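Local coordinates for Mlr6093 protein (Mesorhizobium loti, PDB 2QJ8) that probably acts as a zinc-dependent hydrolase of the succinylglutamate desuccinylase/aspartoacylase family, cleaving linear amide or ester bonds, at residues T19-V24 against S34-S39; P6-D11 against R128-V133; E253-D258 against L326-A331. All coordinates share one frame; numbering follows the deposited sequence.

Contact 1: T19-V24 against S34-S39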
loop_
_atom_site.group_PDB
_atom_site.type_symbol
_atom_site.label_atom_id
_atom_site.label_comp_id
_atom_site.label_asym_id
_atom_site.label_seq_id
_atom_site.Cartn_x
_atom_site.Cartn_y
_atom_site.Cartn_z
ATOM N N THR A 19 18.320 5.977 25.845
ATOM C CA THR A 19 18.105 6.186 24.407
ATOM C C THR A 19 19.435 6.699 23.832
ATOM O O THR A 19 20.169 7.427 24.495
ATOM C CB THR A 19 16.926 7.118 24.066
ATOM O OG1 THR A 19 17.137 8.411 24.628
ATOM C CG2 THR A 19 15.604 6.556 24.610
ATOM N N GLY A 20 19.762 6.288 22.617
ATOM C CA GLY A 20 20.980 6.733 21.993
ATOM C C GLY A 20 21.011 6.254 20.572
ATOM O O GLY A 20 19.967 6.233 19.899
ATOM N N HIS A 21 22.190 5.915 20.087
ATOM C CA HIS A 21 22.350 5.444 18.703
ATOM C C HIS A 21 23.347 4.322 18.548
ATOM O O HIS A 21 24.260 4.182 19.362
ATOM C CB HIS A 21 22.822 6.589 17.817
ATOM C CG HIS A 21 21.874 7.737 17.774
ATOM N ND1 HIS A 21 21.869 8.725 18.727
ATOM C CD2 HIS A 21 20.876 8.037 16.911
ATOM C CE1 HIS A 21 20.906 9.582 18.460
ATOM N NE2 HIS A 21 20.298 9.193 17.357
ATOM N N LEU A 22 23.135 3.542 17.483
ATOM C CA LEU A 22 24.067 2.525 16.995
ATOM C C LEU A 22 24.735 3.169 15.780
ATOM O O LEU A 22 24.077 3.461 14.769
ATOM C CB LEU A 22 23.332 1.238 16.608
ATOM C CG LEU A 22 24.130 0.109 15.923
ATOM C CD1 LEU A 22 25.339 -0.342 16.750
ATOM C CD2 LEU A 22 23.172 -1.067 15.697
ATOM N N VAL A 23 26.050 3.355 15.869
ATOM C CA VAL A 23 26.813 4.001 14.837
ATOM C C VAL A 23 27.371 2.954 13.896
ATOM O O VAL A 23 28.048 2.033 14.336
ATOM C CB VAL A 23 27.903 4.900 15.445
ATOM C CG1 VAL A 23 28.745 5.536 14.358
ATOM C CG2 VAL A 23 27.222 5.987 16.334
ATOM N N VAL A 24 26.993 3.065 12.618
ATOM C CA VAL A 24 27.463 2.187 11.562
ATOM C C VAL A 24 28.546 3.005 10.885
ATOM O O VAL A 24 28.227 4.022 10.280
ATOM C CB VAL A 24 26.336 1.818 10.576
ATOM C CG1 VAL A 24 26.841 0.817 9.531
ATOM C CG2 VAL A 24 25.138 1.273 11.335
ATOM N N SER A 34 23.668 6.752 11.930
ATOM C CA SER A 34 23.297 6.688 13.346
ATOM C C SER A 34 21.868 6.211 13.482
ATOM O O SER A 34 20.952 6.960 13.207
ATOM C CB SER A 34 23.449 8.069 14.000
ATOM O OG SER A 34 24.798 8.297 14.304
ATOM N N LEU A 35 21.684 4.961 13.911
ATOM C CA LEU A 35 20.359 4.372 14.059
ATOM C C LEU A 35 19.905 4.544 15.494
ATOM O O LEU A 35 20.568 4.037 16.373
ATOM C CB LEU A 35 20.403 2.872 13.733
ATOM C CG LEU A 35 20.519 2.387 12.280
ATOM C CD1 LEU A 35 21.516 3.135 11.452
ATOM C CD2 LEU A 35 20.812 0.849 12.285
ATOM N N PRO A 36 18.799 5.280 15.750
ATOM C CA PRO A 36 18.357 5.385 17.150
ATOM C C PRO A 36 18.000 4.050 17.804
ATOM O O PRO A 36 17.426 3.166 17.156
ATOM C CB PRO A 36 17.125 6.289 17.076
ATOM C CG PRO A 36 17.296 7.090 15.850
ATOM C CD PRO A 36 17.943 6.097 14.872
ATOM N N VAL A 37 18.369 3.927 19.080
ATOM C CA VAL A 37 18.176 2.724 19.861
ATOM C C VAL A 37 17.618 3.118 21.234
ATOM O O VAL A 37 17.997 4.147 21.819
ATOM C CB VAL A 37 19.525 1.950 20.041
ATOM C CG1 VAL A 37 19.355 0.738 20.979
ATOM C CG2 VAL A 37 20.070 1.515 18.698
ATOM N N PHE A 38 16.684 2.315 21.709
ATOM C CA PHE A 38 16.093 2.436 23.022
ATOM C C PHE A 38 16.492 1.177 23.791
ATOM O O PHE A 38 16.522 0.087 23.207
ATOM C CB PHE A 38 14.583 2.502 22.883
ATOM C CG PHE A 38 13.821 2.149 24.130
ATOM C CD1 PHE A 38 13.459 3.125 25.035
ATOM C CD2 PHE A 38 13.405 0.829 24.359
ATOM C CE1 PHE A 38 12.713 2.801 26.156
ATOM C CE2 PHE A 38 12.676 0.501 25.476
ATOM C CZ PHE A 38 12.331 1.474 26.375
ATOM N N SER A 39 16.818 1.319 25.074
ATOM C CA SER A 39 17.065 0.150 25.912
ATOM C C SER A 39 16.456 0.372 27.312
ATOM O O SER A 39 16.588 1.454 27.875
ATOM C CB SER A 39 18.544 -0.174 25.964
ATOM O OG SER A 39 18.766 -1.307 26.772
#
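Gly20 and Val37 exchange a pair of backbone hydrogen bonds, and Leu22 and Leu35 repeat the exchange two residues on. The bond from Leu22 N to Leu35 O measures 2.8 Å and is nearly straight. That from Val37 N to Gly20 O, at 2.9 Å, reaches its acceptor from above the carbonyl plane, 48° out of it. Between these rungs lie weaker CA-H...O contacts, such as His21 CA to Leu35 O at 3.3 Å. Pro36 faces His21 in a non-hydrogen-bonded pair, where this pairing asks for no N-H.

Among the side chains, the His21 ring leans across the proline, its CD2 lying 3.6 Å from Pro36 N, while its NE2 hydrogen-bonds Gly291 O of the second subunit. On the same face, Thr19 CG2 meets the edge of the Phe38 ring at CD1, 4.1 Å away. The opposite face, of Leu22, Leu35 and Val37, is aliphatic: Val37 CG2, anti to its carbonyl carbon, reaches Leu22 CB at 3.9 Å. At the strand's end Val24 CG2 approaches Leu35 CD1. The whole illustrates an antiparallel beta hairpin with the Leu22 side partly against helix 118-129 and the His21 side against the second subunit.

Contact 2: P6-D11 against R128-V133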
loop_
_atom_site.group_PDB
_atom_site.type_symbol
_atom_site.label_atom_id
_atom_site.label_comp_id
_atom_site.label_asym_id
_atom_site.label_seq_id
_atom_site.Cartn_x
_atom_site.Cartn_y
_atom_site.Cartn_z
ATOM N N PRO A 6 31.893 -0.230 14.717
ATOM C CA PRO A 6 30.541 0.066 15.115
ATOM C C PRO A 6 30.456 0.096 16.645
ATOM O O PRO A 6 31.150 -0.651 17.316
ATOM C CB PRO A 6 29.736 -1.111 14.527
ATOM C CG PRO A 6 30.689 -2.206 14.450
ATOM C CD PRO A 6 31.992 -1.568 14.101
ATOM N N HIS A 7 29.617 0.969 17.186
ATOM C CA HIS A 7 29.458 1.067 18.628
ATOM C C HIS A 7 28.152 1.737 18.963
ATOM O O HIS A 7 27.548 2.381 18.102
ATOM C CB HIS A 7 30.630 1.878 19.196
ATOM C CG HIS A 7 30.713 3.250 18.628
ATOM N ND1 HIS A 7 31.311 3.512 17.414
ATOM C CD2 HIS A 7 30.211 4.426 19.068
ATOM C CE1 HIS A 7 31.175 4.796 17.137
ATOM N NE2 HIS A 7 30.509 5.372 18.122
ATOM N N LEU A 8 27.718 1.558 20.208
ATOM C CA LEU A 8 26.565 2.233 20.756
ATOM C C LEU A 8 27.089 3.491 21.445
ATOM O O LEU A 8 28.174 3.489 22.013
ATOM C CB LEU A 8 25.835 1.355 21.772
ATOM C CG LEU A 8 25.188 0.062 21.243
ATOM C CD1 LEU A 8 24.685 -0.773 22.380
ATOM C CD2 LEU A 8 24.055 0.371 20.273
ATOM N N THR A 9 26.299 4.557 21.400
ATOM C CA THR A 9 26.664 5.823 22.024
ATOM C C THR A 9 26.353 5.872 23.528
ATOM O O THR A 9 26.611 6.887 24.159
ATOM C CB THR A 9 25.979 6.969 21.330
ATOM O OG1 THR A 9 24.564 6.824 21.475
ATOM C CG2 THR A 9 26.382 6.997 19.865
ATOM N N PHE A 10 25.818 4.776 24.087
ATOM C CA PHE A 10 25.475 4.675 25.481
ATOM C C PHE A 10 25.811 3.251 25.947
ATOM O O PHE A 10 26.090 2.372 25.147
ATOM C CB PHE A 10 23.984 4.991 25.673
ATOM C CG PHE A 10 23.045 3.981 25.004
ATOM C CD1 PHE A 10 22.783 4.048 23.657
ATOM C CD2 PHE A 10 22.425 2.982 25.748
ATOM C CE1 PHE A 10 21.925 3.139 23.062
ATOM C CE2 PHE A 10 21.582 2.062 25.151
ATOM C CZ PHE A 10 21.337 2.138 23.807
ATOM N N ASP A 11 25.731 3.052 27.253
ATOM C CA ASP A 11 26.029 1.812 27.892
ATOM C C ASP A 11 24.741 1.011 28.119
ATOM O O ASP A 11 23.844 1.506 28.789
ATOM C CB ASP A 11 26.718 2.143 29.225
ATOM C CG ASP A 11 27.103 0.915 30.027
ATOM O OD1 ASP A 11 27.067 -0.230 29.522
ATOM O OD2 ASP A 11 27.467 1.117 31.191
ATOM N N ARG A 128 27.399 -7.453 15.893
ATOM C CA ARG A 128 28.454 -7.301 16.888
ATOM C C ARG A 128 27.992 -6.689 18.221
ATOM O O ARG A 128 28.453 -7.124 19.283
ATOM C CB ARG A 128 29.647 -6.547 16.298
ATOM C CG ARG A 128 30.452 -7.417 15.366
ATOM C CD ARG A 128 31.374 -6.657 14.456
ATOM N NE ARG A 128 32.355 -5.835 15.169
ATOM C CZ ARG A 128 33.218 -4.990 14.582
ATOM N NH1 ARG A 128 33.230 -4.844 13.262
ATOM N NH2 ARG A 128 34.079 -4.273 15.322
ATOM N N LEU A 129 27.050 -5.743 18.172
ATOM C CA LEU A 129 26.618 -4.999 19.357
ATOM C C LEU A 129 25.311 -5.377 20.033
ATOM O O LEU A 129 25.160 -5.127 21.232
ATOM C CB LEU A 129 26.578 -3.506 19.010
ATOM C CG LEU A 129 27.993 -2.981 18.723
ATOM C CD1 LEU A 129 27.989 -1.855 17.771
ATOM C CD2 LEU A 129 28.667 -2.626 20.057
ATOM N N LEU A 130 24.355 -5.915 19.288
ATOM C CA LEU A 130 23.021 -6.186 19.860
ATOM C C LEU A 130 22.707 -7.661 19.975
ATOM O O LEU A 130 22.278 -8.107 21.032
ATOM C CB LEU A 130 21.951 -5.468 19.044
ATOM C CG LEU A 130 22.075 -3.942 18.878
ATOM C CD1 LEU A 130 20.875 -3.441 18.032
ATOM C CD2 LEU A 130 22.098 -3.192 20.204
ATOM N N LEU A 131 22.990 -8.428 18.928
ATOM C CA LEU A 131 22.706 -9.864 18.943
ATOM C C LEU A 131 23.348 -10.659 20.069
ATOM O O LEU A 131 22.685 -11.533 20.612
ATOM C CB LEU A 131 23.008 -10.517 17.590
ATOM C CG LEU A 131 22.198 -10.005 16.406
ATOM C CD1 LEU A 131 22.459 -10.938 15.232
ATOM C CD2 LEU A 131 20.720 -9.923 16.731
ATOM N N PRO A 132 24.623 -10.363 20.426
ATOM C CA PRO A 132 25.242 -11.149 21.502
ATOM C C PRO A 132 24.619 -10.987 22.921
ATOM O O PRO A 132 24.770 -11.883 23.748
ATOM C CB PRO A 132 26.702 -10.687 21.477
ATOM C CG PRO A 132 26.898 -10.082 20.101
ATOM C CD PRO A 132 25.589 -9.388 19.878
ATOM N N VAL A 133 23.884 -9.906 23.154
ATOM C CA VAL A 133 23.259 -9.662 24.438
ATOM C C VAL A 133 21.785 -10.076 24.537
ATOM O O VAL A 133 21.167 -9.845 25.584
ATOM C CB VAL A 133 23.475 -8.203 24.874
ATOM C CG1 VAL A 133 24.944 -7.879 24.741
ATOM C CG2 VAL A 133 22.630 -7.207 24.061
#
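Arg128 NH1 makes a salt bridge with Asp124 of the same helix, while Pro6 CD packs over a face of the same guanidinium, 3.6 Å from NH1. This CD stands 3.3 Å above the plane, offset toward the rim, and the two side chains cross at about a right angle. The arginine chain bends at chi3 (59°), which sets where NE goes, 4.1 Å from Pro6 CG. No hydrogen bond joins the two segments, and the rest of the contact is apolar.

Leu129 is its centre. The CD1 methyl presses on the peptide between Pro6 and His7, 3.3 Å from His7 N, and also meets Pro6 CB at 3.8 Å. CD2 lies 4.0 Å from His7 CA. An alanine here would probably open a gap against the Pro6-His7 peptide and deprive Pro6 CB of its leucine neighbour. Farther along, Leu8 CD2 and Leu130 CD2 meet obliquely, 4.1 Å apart.

As an example of an edge strand closing over a helix end, the contact sets strand 7-8 on the last turn of helix 118-129. Leu8 and Leu129 both touch Leu22 of strand 16-24, while Leu130 continues inward to Ile82 of strand 79-84.

Contact 3: E253-D258 against L326-A331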
loop_
_atom_site.group_PDB
_atom_site.type_symbol
_atom_site.label_atom_id
_atom_site.label_comp_id
_atom_site.label_asym_id
_atom_site.label_seq_id
_atom_site.Cartn_x
_atom_site.Cartn_y
_atom_site.Cartn_z
ATOM N N GLU A 253 -1.403 -23.991 8.125
ATOM C CA GLU A 253 -0.181 -24.321 7.383
ATOM C C GLU A 253 -0.409 -24.092 5.909
ATOM O O GLU A 253 -1.532 -24.254 5.414
ATOM C CB GLU A 253 0.336 -25.756 7.630
ATOM C CG GLU A 253 -0.517 -26.840 7.130
ATOM C CD GLU A 253 0.008 -28.221 7.504
ATOM O OE1 GLU A 253 1.188 -28.357 7.903
ATOM O OE2 GLU A 253 -0.784 -29.167 7.389
ATOM N N THR A 254 0.676 -23.749 5.229
ATOM C CA THR A 254 0.644 -23.503 3.790
ATOM C C THR A 254 1.738 -24.331 3.147
ATOM O O THR A 254 2.872 -24.345 3.612
ATOM C CB THR A 254 0.759 -22.005 3.403
ATOM O OG1 THR A 254 0.908 -21.887 1.983
ATOM C CG2 THR A 254 1.920 -21.349 4.026
ATOM N N THR A 255 1.339 -25.071 2.099
ATOM C CA THR A 255 2.222 -25.962 1.303
ATOM C C THR A 255 2.231 -25.419 -0.122
ATOM O O THR A 255 1.438 -24.526 -0.439
ATOM C CB THR A 255 1.757 -27.466 1.330
ATOM O OG1 THR A 255 0.456 -27.607 0.726
ATOM C CG2 THR A 255 1.729 -27.999 2.770
ATOM N N SER A 256 3.103 -25.955 -0.984
ATOM C CA SER A 256 3.245 -25.437 -2.368
ATOM C C SER A 256 1.962 -25.310 -3.185
ATOM O O SER A 256 1.792 -24.309 -3.870
ATOM C CB SER A 256 4.308 -26.198 -3.153
ATOM O OG SER A 256 5.577 -25.704 -2.765
ATOM N N SER A 257 1.031 -26.249 -3.046
ATOM C CA SER A 257 -0.256 -26.154 -3.764
ATOM C C SER A 257 -1.174 -24.960 -3.308
ATOM O O SER A 257 -2.131 -24.606 -4.012
ATOM C CB SER A 257 -1.012 -27.470 -3.682
ATOM O OG SER A 257 -1.313 -27.797 -2.353
ATOM N N ASP A 258 -0.859 -24.375 -2.143
ATOM C CA ASP A 258 -1.571 -23.256 -1.571
ATOM C C ASP A 258 -1.008 -21.902 -1.997
ATOM O O ASP A 258 -1.603 -20.874 -1.672
ATOM C CB ASP A 258 -1.486 -23.307 -0.046
ATOM C CG ASP A 258 -2.128 -24.514 0.560
ATOM O OD1 ASP A 258 -3.277 -24.803 0.209
ATOM O OD2 ASP A 258 -1.513 -25.122 1.467
ATOM N N LEU A 326 -2.747 -19.283 0.426
ATOM C CA LEU A 326 -3.862 -19.946 1.071
ATOM C C LEU A 326 -3.238 -20.823 2.160
ATOM O O LEU A 326 -2.050 -21.133 2.111
ATOM C CB LEU A 326 -4.671 -20.754 0.045
ATOM C CG LEU A 326 -5.716 -20.031 -0.823
ATOM C CD1 LEU A 326 -5.416 -18.589 -1.147
ATOM C CD2 LEU A 326 -6.044 -20.826 -2.099
ATOM N N ALA A 327 -4.019 -21.137 3.179
ATOM C CA ALA A 327 -3.559 -21.966 4.283
ATOM C C ALA A 327 -4.680 -22.871 4.746
ATOM O O ALA A 327 -5.869 -22.562 4.572
ATOM C CB ALA A 327 -3.064 -21.093 5.423
ATOM N N ARG A 328 -4.292 -23.987 5.343
ATOM C CA ARG A 328 -5.234 -24.957 5.846
ATOM C C ARG A 328 -4.962 -25.245 7.286
ATOM O O ARG A 328 -3.821 -25.208 7.690
ATOM C CB ARG A 328 -5.076 -26.245 5.077
ATOM C CG ARG A 328 -5.288 -26.080 3.610
ATOM C CD ARG A 328 -5.135 -27.411 2.951
ATOM N NE ARG A 328 -4.342 -27.309 1.745
ATOM C CZ ARG A 328 -3.935 -28.348 1.014
ATOM N NH1 ARG A 328 -4.273 -29.606 1.341
ATOM N NH2 ARG A 328 -3.203 -28.120 -0.081
ATOM N N PRO A 329 -6.006 -25.602 8.057
ATOM C CA PRO A 329 -5.761 -25.884 9.474
ATOM C C PRO A 329 -4.864 -27.114 9.686
ATOM O O PRO A 329 -4.955 -28.080 8.931
ATOM C CB PRO A 329 -7.161 -26.141 10.021
ATOM C CG PRO A 329 -7.929 -26.582 8.860
ATOM C CD PRO A 329 -7.412 -25.834 7.699
ATOM N N LEU A 330 -3.975 -27.019 10.669
ATOM C CA LEU A 330 -3.048 -28.082 11.005
ATOM C C LEU A 330 -3.860 -29.283 11.521
ATOM O O LEU A 330 -4.911 -29.095 12.139
ATOM C CB LEU A 330 -2.047 -27.535 12.050
ATOM C CG LEU A 330 -0.804 -28.301 12.497
ATOM C CD1 LEU A 330 0.129 -28.537 11.338
ATOM C CD2 LEU A 330 -0.088 -27.541 13.604
ATOM N N ALA A 331 -3.376 -30.502 11.232
ATOM C CA ALA A 331 -4.023 -31.733 11.694
ATOM C C ALA A 331 -4.124 -31.688 13.224
ATOM O O ALA A 331 -3.158 -31.327 13.904
ATOM C CB ALA A 331 -3.246 -32.957 11.250
#
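Glu253 and Arg328 are a hydrogen-bonded pair between antiparallel strands 250-261 and 322-329, the first of which is then interrupted by a 3-10 turn at residues 256-258. Glu253 N reaches Arg328 O at 2.7 Å, and Arg328 N returns a bond to Glu253 O. Past the turn the backbones meet again, Leu326 N donating to Asp258 O at 2.9 Å. Here the packing is close: Asp258 CB lies only 3.1 Å from Leu326 O, among buried residues. Strands 178-182 and 306-312 flank the pair through backbone bonds to Thr254 and Ala327.

Looser are the partly exposed side chains of Glu253 and Leu330. Glu253 CG stands between its backbone N and carbonyl carbon (chi1 67°), and beyond it the extended side chain crosses that of Leu330 at about a right angle, OE1 nearest its CD1. Leu330 was modelled in two conformers, making that touch doubtful.

Between these extremes the partly exposed Arg328 folds back over the turn. Its NE gives Asp258 OD1 a hydrogen bond of 3.1 Å within a salt bridge, and NH2 adds a weak one to the same oxygen. The carboxylate is turned 89° from the guanidinium, yet OD1 lies close to the guanidinium plane and receives NE on its syn lone pair. The second oxygen ties the turn to itself, as Thr255 N donates to the anti lone pair of Asp258 OD2 at 2.9 Å.

From the N terminus the chain first lays down residues 6-11, whose partner in contact 2 arrives only at 128-133, after more than a hundred residues. Within that long loop, contact 1 closes a short one, 19-24 turning back as 34-39. The two touch directly: strand 7-8 borders strand 16-24, with Val23 N probably bonded to His7 O, so hairpin, edge strand and helix 118-129 form one cluster. Contact 3 follows in series, closing a loop of 67 residues without helix near the C terminus. Its centre lies about 40 Å from those of the other two, across the chain's centre. No loops cross: two contacts tie the N-terminal end of the fold together, one the C-terminal beta region.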